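Local coordinates for protein hyaluronidase (PDB 5DIY) that probably removes O-linked N-acetylglucosamine from modified proteins, as a bacterial family 84 glycoside hydrolase with hexosaminidase activity, at residues Leu180-Thr193 against Val210-Asn223. Numbering follows the deposited sequence.
Sequences LGQRLPKNIDVFWT and VQKSLQRPATLWDN. With NAG (2-acetamido-2-deoxy-beta-D-glucopyranose), chain E.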
# COMPACT_ATOMS: atom_id res chain seq x y z
N LEU C 180 14.04 -23.76 7.73
CA LEU C 180 13.62 -23.66 6.33
C LEU C 180 14.83 -23.51 5.40
O LEU C 180 14.88 -24.13 4.34
CB LEU C 180 12.64 -22.49 6.15
CG LEU C 180 11.43 -22.67 5.24
CD1 LEU C 180 10.50 -23.77 5.73
CD2 LEU C 180 10.69 -21.34 5.16
N GLY C 181 15.80 -22.69 5.79
CA GLY C 181 17.01 -22.49 4.99
C GLY C 181 17.84 -23.75 4.86
O GLY C 181 18.44 -24.00 3.81
N GLN C 182 17.88 -24.55 5.93
CA GLN C 182 18.58 -25.83 5.96
C GLN C 182 17.89 -26.90 5.10
O GLN C 182 18.55 -27.62 4.35
CB GLN C 182 18.71 -26.31 7.42
CG GLN C 182 19.55 -27.56 7.65
CD GLN C 182 21.00 -27.42 7.21
OE1 GLN C 182 21.60 -26.35 7.34
NE2 GLN C 182 21.56 -28.50 6.68
N ARG C 183 16.56 -26.99 5.20
CA ARG C 183 15.80 -28.12 4.62
C ARG C 183 15.17 -27.88 3.25
O ARG C 183 14.87 -28.85 2.56
CB ARG C 183 14.72 -28.57 5.60
CG ARG C 183 15.28 -28.99 6.95
CD ARG C 183 14.47 -30.09 7.60
NE ARG C 183 15.08 -30.52 8.86
CZ ARG C 183 14.78 -31.63 9.52
NH1 ARG C 183 13.85 -32.48 9.08
NH2 ARG C 183 15.42 -31.91 10.66
N LEU C 184 14.95 -26.62 2.86
CA LEU C 184 14.49 -26.33 1.50
C LEU C 184 15.65 -26.47 0.52
O LEU C 184 16.68 -25.85 0.73
CB LEU C 184 13.93 -24.91 1.36
CG LEU C 184 12.51 -24.62 1.84
CD1 LEU C 184 12.22 -23.13 1.67
CD2 LEU C 184 11.48 -25.44 1.08
N PRO C 185 15.47 -27.24 -0.58
CA PRO C 185 16.45 -27.21 -1.68
C PRO C 185 16.78 -25.77 -2.10
O PRO C 185 15.88 -24.93 -2.17
CB PRO C 185 15.74 -27.95 -2.81
CG PRO C 185 14.79 -28.88 -2.12
CD PRO C 185 14.39 -28.21 -0.83
N LYS C 186 18.06 -25.50 -2.36
CA LYS C 186 18.58 -24.12 -2.47
C LYS C 186 17.95 -23.30 -3.58
O LYS C 186 17.85 -22.08 -3.47
CB LYS C 186 20.11 -24.10 -2.66
CG LYS C 186 20.94 -24.77 -1.57
CD LYS C 186 20.81 -24.09 -0.21
CE LYS C 186 21.70 -24.78 0.82
NZ LYS C 186 21.04 -24.89 2.15
N ASN C 187 17.53 -23.97 -4.66
CA ASN C 187 16.95 -23.30 -5.81
C ASN C 187 15.45 -22.99 -5.70
O ASN C 187 14.88 -22.41 -6.61
CB ASN C 187 17.26 -24.11 -7.08
CG ASN C 187 18.76 -24.22 -7.35
OD1 ASN C 187 19.55 -23.32 -7.02
ND2 ASN C 187 19.17 -25.33 -7.96
N ILE C 188 14.82 -23.39 -4.59
CA ILE C 188 13.48 -22.92 -4.24
C ILE C 188 13.64 -21.50 -3.68
O ILE C 188 14.39 -21.28 -2.73
CB ILE C 188 12.77 -23.84 -3.22
CG1 ILE C 188 12.53 -25.21 -3.88
CG2 ILE C 188 11.47 -23.20 -2.74
CD1 ILE C 188 11.74 -26.21 -3.05
N ASP C 189 12.97 -20.54 -4.31
CA ASP C 189 13.03 -19.14 -3.89
C ASP C 189 12.15 -18.93 -2.66
O ASP C 189 11.15 -19.63 -2.47
CB ASP C 189 12.62 -18.21 -5.03
CG ASP C 189 13.71 -18.04 -6.07
OD1 ASP C 189 14.83 -17.64 -5.70
OD2 ASP C 189 13.46 -18.30 -7.26
N VAL C 190 12.53 -17.97 -1.81
CA VAL C 190 11.82 -17.71 -0.55
C VAL C 190 11.50 -16.23 -0.40
O VAL C 190 12.40 -15.38 -0.44
CB VAL C 190 12.62 -18.20 0.67
CG1 VAL C 190 11.90 -17.85 1.98
CG2 VAL C 190 12.86 -19.70 0.58
N PHE C 191 10.22 -15.93 -0.22
CA PHE C 191 9.74 -14.55 -0.07
C PHE C 191 10.02 -14.00 1.33
O PHE C 191 10.17 -14.74 2.30
CB PHE C 191 8.23 -14.44 -0.35
CG PHE C 191 7.89 -14.11 -1.78
CD1 PHE C 191 8.46 -13.02 -2.43
CD2 PHE C 191 6.93 -14.85 -2.47
CE1 PHE C 191 8.12 -12.70 -3.72
CE2 PHE C 191 6.58 -14.53 -3.77
CZ PHE C 191 7.18 -13.45 -4.40
N TRP C 192 10.04 -12.67 1.41
CA TRP C 192 10.25 -11.95 2.65
C TRP C 192 9.79 -10.51 2.44
O TRP C 192 10.07 -9.92 1.39
CB TRP C 192 11.74 -12.00 2.99
CG TRP C 192 12.08 -11.37 4.27
CD1 TRP C 192 12.62 -10.14 4.45
CD2 TRP C 192 11.91 -11.93 5.58
NE1 TRP C 192 12.79 -9.89 5.78
CE2 TRP C 192 12.36 -10.97 6.50
CE3 TRP C 192 11.41 -13.14 6.05
CZ2 TRP C 192 12.34 -11.19 7.88
CZ3 TRP C 192 11.38 -13.36 7.43
CH2 TRP C 192 11.85 -12.39 8.32
N THR C 193 9.09 -9.93 3.41
CA THR C 193 8.52 -8.58 3.27
C THR C 193 9.30 -7.48 3.98
O THR C 193 9.06 -6.30 3.72
CB THR C 193 7.01 -8.52 3.69
OG1 THR C 193 6.88 -8.58 5.11
CG2 THR C 193 6.22 -9.67 3.07
N VAL C 210 18.73 -12.07 6.74
CA VAL C 210 17.75 -12.98 6.13
C VAL C 210 18.46 -14.02 5.25
O VAL C 210 18.17 -15.21 5.33
CB VAL C 210 16.67 -12.24 5.29
CG1 VAL C 210 15.75 -13.23 4.58
CG2 VAL C 210 15.83 -11.31 6.17
N GLN C 211 19.38 -13.54 4.42
CA GLN C 211 20.16 -14.39 3.52
C GLN C 211 20.92 -15.49 4.26
O GLN C 211 20.96 -16.62 3.78
CB GLN C 211 21.13 -13.53 2.67
CG GLN C 211 22.22 -14.32 1.94
CD GLN C 211 22.99 -13.48 0.94
OE1 GLN C 211 22.98 -12.25 0.99
NE2 GLN C 211 23.68 -14.15 0.02
N LYS C 212 21.48 -15.17 5.43
CA LYS C 212 22.22 -16.15 6.24
C LYS C 212 21.31 -17.26 6.75
O LYS C 212 21.62 -18.43 6.59
CB LYS C 212 22.92 -15.48 7.43
CG LYS C 212 24.07 -14.56 7.04
N SER C 213 20.17 -16.88 7.33
CA SER C 213 19.21 -17.86 7.85
C SER C 213 18.63 -18.75 6.75
O SER C 213 18.49 -19.96 6.93
CB SER C 213 18.07 -17.18 8.61
OG SER C 213 18.58 -16.43 9.70
N LEU C 214 18.30 -18.15 5.61
CA LEU C 214 17.73 -18.91 4.49
C LEU C 214 18.77 -19.70 3.69
O LEU C 214 18.40 -20.57 2.89
CB LEU C 214 16.94 -17.98 3.55
CG LEU C 214 15.70 -17.31 4.14
CD1 LEU C 214 15.09 -16.36 3.12
CD2 LEU C 214 14.67 -18.33 4.62
N GLN C 215 20.05 -19.39 3.89
CA GLN C 215 21.17 -19.95 3.12
C GLN C 215 21.01 -19.70 1.62
O GLN C 215 21.45 -20.49 0.80
CB GLN C 215 21.38 -21.44 3.43
CG GLN C 215 21.66 -21.71 4.91
CD GLN C 215 21.87 -23.18 5.22
OE1 GLN C 215 22.36 -23.94 4.39
NE2 GLN C 215 21.49 -23.59 6.42
N ARG C 216 20.38 -18.57 1.28
CA ARG C 216 20.18 -18.14 -0.10
C ARG C 216 19.74 -16.67 -0.10
O ARG C 216 19.20 -16.20 0.91
CB ARG C 216 19.10 -18.99 -0.79
CG ARG C 216 17.67 -18.68 -0.35
CD ARG C 216 16.75 -19.88 -0.48
NE ARG C 216 17.13 -20.93 0.46
CZ ARG C 216 16.71 -22.19 0.42
NH1 ARG C 216 15.86 -22.61 -0.52
NH2 ARG C 216 17.16 -23.05 1.34
N PRO C 217 19.96 -15.95 -1.21
CA PRO C 217 19.36 -14.62 -1.33
C PRO C 217 17.83 -14.72 -1.33
O PRO C 217 17.28 -15.57 -2.03
CB PRO C 217 19.86 -14.11 -2.69
CG PRO C 217 21.09 -14.91 -2.96
CD PRO C 217 20.83 -16.26 -2.37
N ALA C 218 17.17 -13.88 -0.54
CA ALA C 218 15.70 -13.85 -0.49
C ALA C 218 15.15 -13.11 -1.70
O ALA C 218 15.87 -12.36 -2.35
CB ALA C 218 15.23 -13.19 0.79
N THR C 219 13.87 -13.34 -2.00
CA THR C 219 13.12 -12.54 -2.96
C THR C 219 12.21 -11.65 -2.12
O THR C 219 11.59 -12.12 -1.18
CB THR C 219 12.27 -13.43 -3.89
OG1 THR C 219 13.09 -14.45 -4.46
CG2 THR C 219 11.64 -12.60 -5.01
N LEU C 220 12.17 -10.37 -2.44
CA LEU C 220 11.34 -9.44 -1.67
C LEU C 220 9.91 -9.41 -2.19
O LEU C 220 9.68 -9.16 -3.37
CB LEU C 220 11.93 -8.03 -1.67
CG LEU C 220 13.04 -7.74 -0.66
CD1 LEU C 220 13.71 -6.43 -1.03
CD2 LEU C 220 12.51 -7.69 0.78
N TRP C 221 8.97 -9.70 -1.29
CA TRP C 221 7.56 -9.41 -1.47
C TRP C 221 7.40 -8.05 -0.81
O TRP C 221 7.28 -7.97 0.40
CB TRP C 221 6.71 -10.47 -0.76
CG TRP C 221 5.20 -10.33 -0.86
CD1 TRP C 221 4.47 -9.17 -0.84
CD2 TRP C 221 4.26 -11.40 -0.95
NE1 TRP C 221 3.13 -9.46 -0.93
CE2 TRP C 221 2.97 -10.82 -1.00
CE3 TRP C 221 4.38 -12.79 -1.01
CZ2 TRP C 221 1.81 -11.58 -1.11
CZ3 TRP C 221 3.22 -13.55 -1.11
CH2 TRP C 221 1.95 -12.94 -1.16
N ASP C 222 7.43 -6.98 -1.60
CA ASP C 222 7.42 -5.64 -1.03
C ASP C 222 5.98 -5.11 -1.03
O ASP C 222 5.39 -4.90 -2.09
CB ASP C 222 8.36 -4.72 -1.80
CG ASP C 222 8.91 -3.59 -0.94
OD1 ASP C 222 8.43 -3.39 0.20
OD2 ASP C 222 9.85 -2.89 -1.39
N ASN C 223 5.43 -4.91 0.17
CA ASN C 223 4.03 -4.51 0.33
C ASN C 223 3.87 -3.00 0.23
O ASN C 223 3.53 -2.33 1.21
CB ASN C 223 3.47 -5.03 1.66
CG ASN C 223 3.16 -6.51 1.64
OD1 ASN C 223 3.67 -7.27 2.46
ND2 ASN C 223 2.30 -6.92 0.74
C1 NAG E . -0.16 -9.71 4.26
C2 NAG E . -0.36 -10.59 3.01
C3 NAG E . -0.72 -9.82 1.74
C4 NAG E . -1.38 -8.50 2.09
C5 NAG E . -0.39 -7.65 2.87
C6 NAG E . -0.97 -6.29 3.29
C7 NAG E . 2.03 -11.06 2.58
C8 NAG E . 3.03 -12.16 2.36
N2 NAG E . 0.78 -11.48 2.79
O3 NAG E . -1.59 -10.62 0.94
O4 NAG E . -1.73 -7.79 0.90
O5 NAG E . 0.16 -8.33 4.00
O6 NAG E . -2.20 -6.42 4.00
O7 NAG E . 2.35 -9.88 2.56
O HOH W 1 14.87 -16.39 -3.10
O HOH W 2 7.21 -4.49 2.39
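R216 pushes its guanidinium into the turn that leads from helix 175-183 to strand 189-192 and spends its N-H groups on backbone carbonyls. NH2 gives a fairly straight bond to L184 O (2.9 Å) and a weak one to G181 O; NH1 meets I188 O at 3.0 Å, in the carbonyl plane and on a lone pair, and P185 O weakly. NE turns back to its own helix end at L214 O, while K186 CA covers one face of the group. CG sits between backbone N and carbonyl carbon (chi1 74°), and a bend at chi3 turns the flat head so that the carbonyls of G181, L184, I188 and L214 lie at its edge; P185 O is oblique to it. With alanine in place of R216, the carbonyls of L184 and I188 would probably lose this donor and the turn would be freer to shift. Alongside, the Q215 amide is held at both ends: NE2 points straight at Q182 OE1 (2.9 Å), the two amide planes 57° apart, and Q215 OE1 takes K186 NZ from above its carbonyl plane. G181 CA lies 3.2 Å from L214 O, so close to helix 204-214 that a beta carbon would collide with S213 O and L214 C.

Further along, V190 CG1 meets L214 CD1 tip to tip, and V210 CG2 lies over the five-membered ring of W192 in a CH-pi contact. Strands 189-192 and 218-222 pair in parallel through T219 N to V190 O and W221 N to W192 O. F191 and W221 form a T-shaped pair, the edge of W221 directed at the F191 face, centroids of the F191 ring and the W221 six-membered ring 5.1 Å apart. The W221 face carries the NAG acetamido methyl, C8 lying 3.4 Å above its centre, near N223, a sugar-binding residue. This is the beta-alpha-beta crossover of adjacent strands in a TIM barrel, with the sugar site at the strands' C-terminal ends.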